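Aspartate semialdehyde dehydrogenase (Francisella tularensis subsp. tularensis, PDB 4WOJ) probably catalyses the NADPH-dependent reductive dephosphorylation of L-aspartyl-4-phosphate to L-aspartate semialdehyde, a step in lysine, methionine and threonine biosynthesis. Local coordinates at residues B[120-125]-B[365-370]; B[215-218]-B[222-225]. All coordinates share one frame; numbering follows the deposited sequence.

Interaction 1 of 2, residues B[120-125]-B[365-370]; sequences LNHDQI and LNIIKI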
# COMPACT_ATOMS: atom_id res chain seq x y z
N LEU B 120 22.91 8.22 -11.31
CA LEU B 120 22.23 8.36 -12.62
C LEU B 120 22.65 9.58 -13.44
O LEU B 120 22.62 9.54 -14.65
CB LEU B 120 20.70 8.36 -12.41
CG LEU B 120 20.07 6.96 -12.36
CD1 LEU B 120 18.61 7.05 -11.97
CD2 LEU B 120 20.20 6.27 -13.71
N ASN B 121 23.05 10.66 -12.79
CA ASN B 121 23.35 11.89 -13.51
C ASN B 121 24.58 12.55 -12.98
O ASN B 121 24.68 13.77 -12.95
CB ASN B 121 22.20 12.89 -13.40
CG ASN B 121 22.00 13.39 -11.98
OD1 ASN B 121 22.50 12.81 -11.03
ND2 ASN B 121 21.28 14.48 -11.84
N HIS B 122 25.54 11.75 -12.56
CA HIS B 122 26.80 12.31 -12.14
C HIS B 122 27.44 13.21 -13.23
O HIS B 122 27.88 14.35 -12.95
CB HIS B 122 27.75 11.20 -11.82
CG HIS B 122 28.91 11.62 -11.00
ND1 HIS B 122 29.48 10.80 -10.05
CD2 HIS B 122 29.63 12.77 -10.98
CE1 HIS B 122 30.51 11.42 -9.49
NE2 HIS B 122 30.63 12.61 -10.05
N ASP B 123 27.50 12.69 -14.46
CA ASP B 123 28.10 13.46 -15.59
C ASP B 123 27.53 14.87 -15.76
O ASP B 123 28.20 15.80 -16.19
CB ASP B 123 28.04 12.70 -16.91
CG ASP B 123 26.71 11.95 -17.14
OD1 ASP B 123 25.64 12.29 -16.59
OD2 ASP B 123 26.77 10.97 -17.92
N GLN B 124 26.31 15.04 -15.29
CA GLN B 124 25.61 16.30 -15.45
C GLN B 124 25.88 17.20 -14.31
O GLN B 124 25.87 18.40 -14.50
CB GLN B 124 24.11 16.11 -15.47
CG GLN B 124 23.56 15.36 -16.70
CD GLN B 124 22.04 15.31 -16.63
OE1 GLN B 124 21.36 16.37 -16.47
NE2 GLN B 124 21.49 14.08 -16.67
N ILE B 125 26.02 16.64 -13.11
CA ILE B 125 26.36 17.47 -11.97
C ILE B 125 27.69 18.14 -12.30
O ILE B 125 27.87 19.33 -12.14
CB ILE B 125 26.43 16.64 -10.66
CG1 ILE B 125 25.03 16.23 -10.22
CG2 ILE B 125 27.03 17.44 -9.53
CD1 ILE B 125 24.96 14.84 -9.64
N LEU B 365 27.76 16.98 -2.27
CA LEU B 365 28.74 17.74 -1.50
C LEU B 365 30.16 17.30 -1.81
O LEU B 365 31.03 18.14 -2.04
CB LEU B 365 28.49 17.56 -0.00
CG LEU B 365 29.50 18.23 0.93
CD1 LEU B 365 29.55 19.74 0.72
CD2 LEU B 365 29.20 17.91 2.39
N ASN B 366 30.36 15.99 -1.85
CA ASN B 366 31.66 15.41 -2.17
C ASN B 366 32.18 15.70 -3.54
O ASN B 366 33.39 15.83 -3.73
CB ASN B 366 31.63 13.91 -1.98
CG ASN B 366 31.70 13.52 -0.52
OD1 ASN B 366 32.12 14.30 0.32
ND2 ASN B 366 31.24 12.33 -0.20
N ILE B 367 31.27 15.77 -4.51
CA ILE B 367 31.61 16.09 -5.89
C ILE B 367 32.02 17.56 -5.98
O ILE B 367 32.99 17.90 -6.61
CB ILE B 367 30.42 15.80 -6.82
CG1 ILE B 367 30.18 14.29 -6.87
CG2 ILE B 367 30.68 16.29 -8.24
CD1 ILE B 367 28.82 13.91 -7.42
N ILE B 368 31.30 18.42 -5.28
CA ILE B 368 31.67 19.82 -5.21
C ILE B 368 32.99 20.06 -4.43
O ILE B 368 33.80 20.87 -4.84
CB ILE B 368 30.50 20.61 -4.59
CG1 ILE B 368 29.35 20.62 -5.61
CG2 ILE B 368 30.92 22.03 -4.25
CD1 ILE B 368 27.97 20.76 -5.01
N LYS B 369 33.23 19.37 -3.33
CA LYS B 369 34.45 19.67 -2.59
C LYS B 369 35.70 19.17 -3.34
O LYS B 369 36.80 19.65 -3.09
CB LYS B 369 34.38 19.27 -1.13
CG LYS B 369 34.35 17.80 -0.78
CD LYS B 369 34.30 17.76 0.75
CE LYS B 369 33.81 16.44 1.32
NZ LYS B 369 34.87 15.40 1.37
N ILE B 370 35.51 18.25 -4.29
CA ILE B 370 36.62 17.67 -5.04
C ILE B 370 36.99 18.62 -6.16
O ILE B 370 37.64 19.63 -5.91
CB ILE B 370 36.27 16.27 -5.62

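Interaction 2 of 2, residues B[215-218]-B[222-225]; sequences IPQQ and QTLA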
# COMPACT_ATOMS: atom_id res chain seq x y z
N ILE B 215 -7.77 10.95 20.19
CA ILE B 215 -6.67 10.48 19.38
C ILE B 215 -6.16 11.60 18.52
O ILE B 215 -6.84 11.99 17.57
CB ILE B 215 -7.17 9.40 18.40
CG1 ILE B 215 -7.69 8.17 19.18
CG2 ILE B 215 -6.06 9.01 17.43
CD1 ILE B 215 -6.75 7.65 20.24
N PRO B 216 -4.96 12.10 18.82
CA PRO B 216 -4.45 13.24 18.10
C PRO B 216 -4.19 12.94 16.64
O PRO B 216 -3.52 11.97 16.32
CB PRO B 216 -3.12 13.52 18.80
CG PRO B 216 -2.68 12.18 19.22
CD PRO B 216 -3.92 11.47 19.64
N GLN B 217 -4.71 13.78 15.76
CA GLN B 217 -4.65 13.53 14.34
C GLN B 217 -4.51 14.78 13.50
O GLN B 217 -4.77 14.76 12.31
CB GLN B 217 -5.90 12.78 13.90
CG GLN B 217 -7.19 13.27 14.52
CD GLN B 217 -8.30 12.25 14.37
OE1 GLN B 217 -8.99 12.23 13.35
NE2 GLN B 217 -8.48 11.39 15.39
N GLN B 218 -4.08 15.88 14.09
CA GLN B 218 -3.95 17.11 13.33
C GLN B 218 -2.80 17.03 12.34
O GLN B 218 -2.91 17.52 11.20
CB GLN B 218 -3.73 18.33 14.23
CG GLN B 218 -4.82 18.63 15.27
CD GLN B 218 -6.21 18.15 14.89
OE1 GLN B 218 -6.79 17.26 15.54
NE2 GLN B 218 -6.77 18.74 13.84
N GLN B 222 -6.01 12.78 9.58
CA GLN B 222 -6.83 11.67 10.11
C GLN B 222 -5.91 10.69 10.78
O GLN B 222 -4.71 10.74 10.62
CB GLN B 222 -7.61 10.97 9.01
CG GLN B 222 -8.47 11.90 8.14
CD GLN B 222 -9.79 12.33 8.79
OE1 GLN B 222 -10.17 11.87 9.88
NE2 GLN B 222 -10.48 13.23 8.12
N THR B 223 -6.47 9.78 11.54
CA THR B 223 -5.66 8.75 12.13
C THR B 223 -5.03 7.86 11.05
O THR B 223 -5.73 7.32 10.20
CB THR B 223 -6.50 7.91 13.10
OG1 THR B 223 -6.98 8.74 14.16
CG2 THR B 223 -5.65 6.80 13.66
N LEU B 224 -3.70 7.70 11.09
CA LEU B 224 -2.97 6.83 10.16
C LEU B 224 -2.88 5.39 10.66
O LEU B 224 -2.82 4.44 9.88
CB LEU B 224 -1.57 7.42 9.90
CG LEU B 224 -0.60 6.68 8.98
CD1 LEU B 224 -1.24 6.37 7.65
CD2 LEU B 224 0.69 7.47 8.78
N ALA B 225 -2.90 5.21 11.98
CA ALA B 225 -2.80 3.84 12.54
C ALA B 225 -4.01 2.99 12.12
O ALA B 225 -5.14 3.45 12.17
CB ALA B 225 -2.69 3.88 14.06
O HOH W 1 -9.65 10.13 12.14

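Interaction 1 of 2, residues B[120-125]-B[365-370]
Ile125 and Ile367 mark the closest approach of the two backbones, their CA atoms 8.2 Å apart. The first belongs to helix 118-130, the second to helix 354-369, whose last turn meets the other near its beginning. Residues 120-125 are not wholly regular, for the helix is kinked here: Gln124 N takes Asn121 O, three residues back, and Ile125 N restores the regular four-residue bond to the same oxygen. The Asn121 side chain is bonded at both polar atoms, to Leu115 O and Leu117 N, and so ties the helix back to the chain leading into it.

Across the gap Ile367 does most of the touching. Its CD1 lies over one face of the His122 imidazole, 3.7 Å from the ring centroid and 22° off the normal, a CH-pi contact. The methyl is displaced toward the rim, nearest NE2 at 3.4 Å, and CG1 follows it at 3.6 Å from the same His122 NE2. With CG anti to the backbone N (chi1 -162°), His122 brings its ring to meet the isoleucine, which arrives from the opposite direction. The other branch of Ile367 turns to Ile125, where the two CG2 methyls meet at 4.0 Å and the side chains run roughly at right angles. A beta-branched residue suits this place because one arm can lie on a ring while the other fills against a methyl; the imidazole offers a flat pi face on which a methyl can rest, at a position that is partly exposed.

Beneath, Ile125 and Ile368 both touch Phe136 of strand 135-138. The C-terminal helix thus returns to lie beside helix 118-130 on the parallel sheet of the Rossmann-type nucleotide-binding domain, an arrangement characteristic of the aspartate-semialdehyde dehydrogenase family.

Interaction 2 of 2, residues B[215-218]-B[222-225]
Gln217 and Gln222 are the backbone neighbours here, with CA atoms 5.1 Å apart, and the side chain of Gln217 points toward the opposing segment and crosses that of Thr223 at a slant. Its CB rests against the backbone of the other segment, 3.8 Å from Gln222 C. CG leaves between the backbone N and the carbonyl carbon (chi1 42°), and the extended chain beyond it carries the amide past Thr223, whose OG1 is 3.8 Å from Gln217 CD.

The two ends of the amide do different work. NE2 donates to Ile215 O, two residues back, over 2.8 Å and at a nearly straight 165°; the acceptor lies almost in the amide plane, so the bond fixes the rotation of the group. NE2 also donates to Ser209 O, the same carbonyl that takes the bond from Thr223 OG1. Sharing that acceptor is consistent with Gln217 NE2 and Thr223 OG1 lying 3.3 Å apart at a poor angle for a bond to each other. A primary amide fits because its nitrogen can serve two carbonyls while its oxygen accepts. That oxygen, OE1, faces a water which in turn accepts from Thr223 N at 3.3 Å, bridging the segments; the water is very close to Gln217 OE1, so details of that bond are doubtful. Gln222 OE1 comes to 3.7 Å from Gln217 OE1, with the amide planes 69° apart.

The CG2 methyl of Ile215 packs against Thr223 OG1 at 3.4 Å. Ile215 and Thr223 both pack on Gln184 of helix 175-191, and Gln184 also bonds Pro216 O and Leu224 N, fastening both limbs of the turn to that helix. In the chain the loop follows helix 198-209 and precedes helix 242-255; Gln321 of the second subunit lies against Gln222 and Thr223.

Interactions 1 and 2 hold different parts of the subunit and do not touch: their centres are 41 Å apart, their nearest atoms about 27 Å, and they lie on opposite sides of the chain's centre. Interaction 1 is long-range, joining residues 120-125 to the C-terminus across 239 intervening residues and bringing the last helix back to the nucleotide-binding domain. Interaction 2 closes a short turn, with three residues between its segments, in the region assigned to dimerisation, and it reaches the second subunit, whereas interaction 1 stays within one chain. Both are remote from the predicted catalytic residues Cys141 and His276.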